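5'-Methylthioadenosine Nucleosidase (Arabidopsis thaliana, PDB 2QTG) is a plant nucleosidase by name, belongs to the phosphorylase superfamily and is found with two protein chains in its assembly. Local coordinates at residues K123-G128 with D195-D200. Sequence-based numbering, arbitrary orientation.
With MTH (2-(4-amino-pyrrolo[2,3-D]pyrimidin-7-yl)-5-methylsulfanylmethyl-tetrahydro-furan-3,4-diol), chain C.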
ATOM      1  N   LYS A 123      24.434 -13.799  -2.151  1.00 23.81           N
ATOM      2  CA  LYS A 123      24.353 -13.284  -0.777  1.00 24.21           C
ATOM      3  C   LYS A 123      24.219 -14.441   0.228  1.00 24.56           C
ATOM      4  O   LYS A 123      23.990 -14.224   1.429  1.00 25.31           O
ATOM      5  CB  LYS A 123      23.182 -12.305  -0.594  1.00 23.35           C
ATOM      6  CG  LYS A 123      23.196 -11.019  -1.429  1.00 24.21           C
ATOM      7  CD  LYS A 123      24.361 -10.081  -1.078  1.00 24.57           C
ATOM      8  CE  LYS A 123      24.252  -9.524   0.312  1.00 26.39           C
ATOM      9  NZ  LYS A 123      25.532  -8.793   0.642  1.00 28.36           N
ATOM     10  N   GLY A 124      24.315 -15.660  -0.290  1.00 24.01           N
ATOM     11  CA  GLY A 124      24.330 -16.861   0.528  1.00 23.17           C
ATOM     12  C   GLY A 124      22.992 -17.532   0.696  1.00 22.51           C
ATOM     13  O   GLY A 124      22.874 -18.429   1.546  1.00 24.21           O
ATOM     14  N   ALA A 125      21.986 -17.150  -0.113  1.00 21.53           N
ATOM     15  CA  ALA A 125      20.648 -17.755   0.018  1.00 20.23           C
ATOM     16  C   ALA A 125      20.605 -19.100  -0.681  1.00 19.92           C
ATOM     17  O   ALA A 125      21.123 -19.234  -1.789  1.00 19.67           O
ATOM     18  CB  ALA A 125      19.531 -16.808  -0.553  1.00 20.79           C
ATOM     19  N   ASN A 126      19.985 -20.087  -0.038  1.00 20.34           N
ATOM     20  CA  ASN A 126      19.629 -21.375  -0.671  1.00 19.94           C
ATOM     21  C   ASN A 126      18.132 -21.621  -0.591  1.00 20.40           C
ATOM     22  O   ASN A 126      17.472 -21.133   0.346  1.00 18.47           O
ATOM     23  CB  ASN A 126      20.332 -22.522   0.054  1.00 20.82           C
ATOM     24  CG  ASN A 126      21.838 -22.448  -0.089  1.00 23.68           C
ATOM     25  OD1 ASN A 126      22.347 -22.290  -1.198  1.00 26.19           O
ATOM     26  ND2 ASN A 126      22.553 -22.523   1.024  1.00 25.07           N
ATOM     27  N   ILE A 127      17.594 -22.369  -1.566  1.00 19.71           N
ATOM     28  CA  ILE A 127      16.162 -22.707  -1.551  1.00 20.29           C
ATOM     29  C   ILE A 127      15.895 -23.493  -0.263  1.00 20.32           C
ATOM     30  O   ILE A 127      16.714 -24.349   0.115  1.00 19.70           O
ATOM     31  CB  ILE A 127      15.778 -23.560  -2.780  1.00 20.61           C
ATOM     32  CG1 ILE A 127      16.200 -22.860  -4.098  1.00 21.22           C
ATOM     33  CG2 ILE A 127      14.296 -24.020  -2.710  1.00 21.46           C
ATOM     34  CD1 ILE A 127      15.225 -21.935  -4.723  1.00 24.57           C
ATOM     35  N   GLY A 128      14.796 -23.172   0.429  1.00 19.21           N
ATOM     36  CA  GLY A 128      14.465 -23.804   1.696  1.00 19.94           C
ATOM     37  C   GLY A 128      14.956 -23.081   2.938  1.00 18.53           C
ATOM     38  O   GLY A 128      14.433 -23.331   4.010  1.00 19.86           O
ATOM     39  N   ASP A 195      21.970  -3.504  -1.298  1.00 22.85           N
ATOM     40  CA  ASP A 195      22.675  -4.691  -0.789  1.00 23.55           C
ATOM     41  C   ASP A 195      21.738  -5.716  -0.139  1.00 22.38           C
ATOM     42  O   ASP A 195      22.003  -6.201   0.970  1.00 22.51           O
ATOM     43  CB  ASP A 195      23.822  -4.263   0.165  1.00 23.76           C
ATOM     44  CG  ASP A 195      24.802  -5.395   0.474  1.00 26.14           C
ATOM     45  OD1 ASP A 195      25.057  -6.263  -0.405  1.00 25.39           O
ATOM     46  OD2 ASP A 195      25.332  -5.392   1.608  1.00 26.86           O
ATOM     47  N   ALA A 196      20.637  -6.039  -0.837  1.00 21.01           N
ATOM     48  CA  ALA A 196      19.579  -6.933  -0.323  1.00 20.27           C
ATOM     49  C   ALA A 196      19.954  -8.395  -0.552  1.00 19.03           C
ATOM     50  O   ALA A 196      20.529  -8.721  -1.574  1.00 19.07           O
ATOM     51  CB  ALA A 196      18.237  -6.629  -1.006  1.00 20.10           C
ATOM     52  N   THR A 197      19.625  -9.260   0.403  1.00 16.71           N
ATOM     53  CA  THR A 197      19.730 -10.721   0.236  1.00 16.31           C
ATOM     54  C   THR A 197      18.432 -11.320  -0.263  1.00 16.19           C
ATOM     55  O   THR A 197      18.439 -12.339  -0.994  1.00 14.04           O
ATOM     56  CB  THR A 197      20.115 -11.420   1.593  1.00 16.67           C
ATOM     57  OG1 THR A 197      21.414 -11.001   1.950  1.00 18.81           O
ATOM     58  CG2 THR A 197      20.100 -12.975   1.520  1.00 15.11           C
ATOM     59  N   LEU A 198      17.323 -10.681   0.132  1.00 15.94           N
ATOM     60  CA  LEU A 198      16.007 -11.241  -0.090  1.00 13.84           C
ATOM     61  C   LEU A 198      15.073 -10.235  -0.807  1.00 14.51           C
ATOM     62  O   LEU A 198      15.259  -9.023  -0.717  1.00 12.99           O
ATOM     63  CB  LEU A 198      15.380 -11.696   1.232  1.00 14.39           C
ATOM     64  CG  LEU A 198      16.228 -12.522   2.187  1.00 13.91           C
ATOM     65  CD1 LEU A 198      15.620 -12.387   3.586  1.00 14.00           C
ATOM     66  CD2 LEU A 198      16.269 -14.015   1.758  1.00 13.89           C
ATOM     67  N   LYS A 199      14.066 -10.777  -1.478  1.00 13.50           N
ATOM     68  CA  LYS A 199      13.190 -10.017  -2.369  1.00 13.68           C
ATOM     69  C   LYS A 199      11.759 -10.489  -2.192  1.00 14.63           C
ATOM     70  O   LYS A 199      11.446 -11.686  -2.320  1.00 14.02           O
ATOM     71  CB  LYS A 199      13.651 -10.176  -3.833  1.00 13.89           C
ATOM     72  CG  LYS A 199      12.770  -9.407  -4.860  1.00 13.04           C
ATOM     73  CD  LYS A 199      13.000  -9.912  -6.288  1.00 12.95           C
ATOM     74  CE  LYS A 199      12.156  -9.065  -7.286  1.00 13.73           C
ATOM     75  NZ  LYS A 199      10.730  -9.488  -7.266  1.00 12.70           N
ATOM     76  N   ASP A 200      10.863  -9.545  -1.918  1.00 15.97           N
ATOM     77  CA  ASP A 200       9.447  -9.898  -1.778  1.00 15.19           C
ATOM     78  C   ASP A 200       8.531  -8.786  -2.260  1.00 14.44           C
ATOM     79  O   ASP A 200       8.993  -7.789  -2.869  1.00 14.04           O
ATOM     80  CB  ASP A 200       9.128 -10.299  -0.326  1.00 15.88           C
ATOM     81  CG  ASP A 200       8.959  -9.090   0.599  1.00 15.60           C
ATOM     82  OD1 ASP A 200       9.488  -8.004   0.278  1.00 14.58           O
ATOM     83  OD2 ASP A 200       8.299  -9.238   1.635  1.00 16.70           O
TER
HETATM   84  CS  MTH C 268       2.151 -14.538  -6.153  1.00 14.73           C
HETATM   85  S5' MTH C 268       3.268 -13.134  -6.074  1.00 16.30           S
HETATM   86  C5' MTH C 268       4.482 -13.909  -5.044  1.00 15.74           C
HETATM   87  C4' MTH C 268       4.217 -13.888  -3.531  1.00 17.74           C
HETATM   88  O4' MTH C 268       5.278 -14.636  -2.889  1.00 17.20           O
HETATM   89  C2' MTH C 268       5.716 -12.276  -2.609  1.00 17.57           C
HETATM   90  O2' MTH C 268       6.038 -11.529  -1.411  1.00 15.01           O
HETATM   91  C3' MTH C 268       4.234 -12.501  -2.881  1.00 14.64           C
HETATM   92  O3' MTH C 268       3.413 -12.571  -1.703  1.00 14.70           O
HETATM   93  C1' MTH C 268       6.320 -13.695  -2.482  1.00 16.98           C
HETATM   94  N9  MTH C 268       7.460 -13.859  -3.361  1.00 15.27           N
HETATM   95  C8  MTH C 268       7.972 -14.983  -3.737  1.00 17.72           C
HETATM   96  C7  MTH C 268       9.073 -14.868  -4.337  1.00 18.71           C
HETATM   97  C5  MTH C 268       9.225 -13.695  -4.863  1.00 16.24           C
HETATM   98  C6  MTH C 268      10.141 -13.127  -5.704  1.00 14.84           C
HETATM   99  N6  MTH C 268      11.092 -13.868  -6.337  1.00 13.43           N
HETATM  100  N1  MTH C 268       9.978 -11.781  -5.878  1.00 14.74           N
HETATM  101  C2  MTH C 268       8.997 -11.067  -5.228  1.00 11.00           C
HETATM  102  N3  MTH C 268       8.090 -11.648  -4.383  1.00 16.37           N
HETATM  103  C4  MTH C 268       8.221 -12.980  -4.174  1.00 15.53           C
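Lys123 reaches Asp195 by running its side chain past the carbonyl of Ala196. NZ lies 2.8 Å from Asp195 OD1 and forms a salt bridge, entering on the syn side but 32° out of the carboxylate plane, and the two side chains meet at roughly a right angle. The path of the lysine explains this approach: chi2 (-65°) and chi3 (-66°) both bend, so the chain curls along the 195-197 backbone and does not run straight out from its own loop. Its methylenes pack against polar atoms by van der Waals contact, with CG 3.5 Å from Ala196 O and CB 3.4 Å from Thr197 OG1, while CE comes within 3.6 Å of the same hydroxyl oxygen. Both charged residues are exposed, so the salt bridge sits at the solvent side of a contact whose inner part is buried. Asp195, with positive phi, is the first residue beyond the helical angles in a Schellman motif that closes helix 185-193, and the chain then enters strand 198-200, which pairs antiparallel with strand 110-119 and parallel with strand 172-177 in the mixed sheet of this phosphorylase-superfamily fold. The loop bearing Lys123 follows strand 110-119, and backbone hydrogen bonds join Thr197 to Phe120, just past that strand, and to Arg174 of strand 172-177. On the inner side the Thr197 methyl CG2 takes over, 3.8 Å from Lys123 CB and 4.4 Å from Ala125 CB, and Thr197 also rests on Phe131. Farther along, Lys199 turns at its last torsion, and its NZ donates to N1 of MTH at 2.8 Å, with the carbonyls of Ser180 and Asp182 as further acceptors.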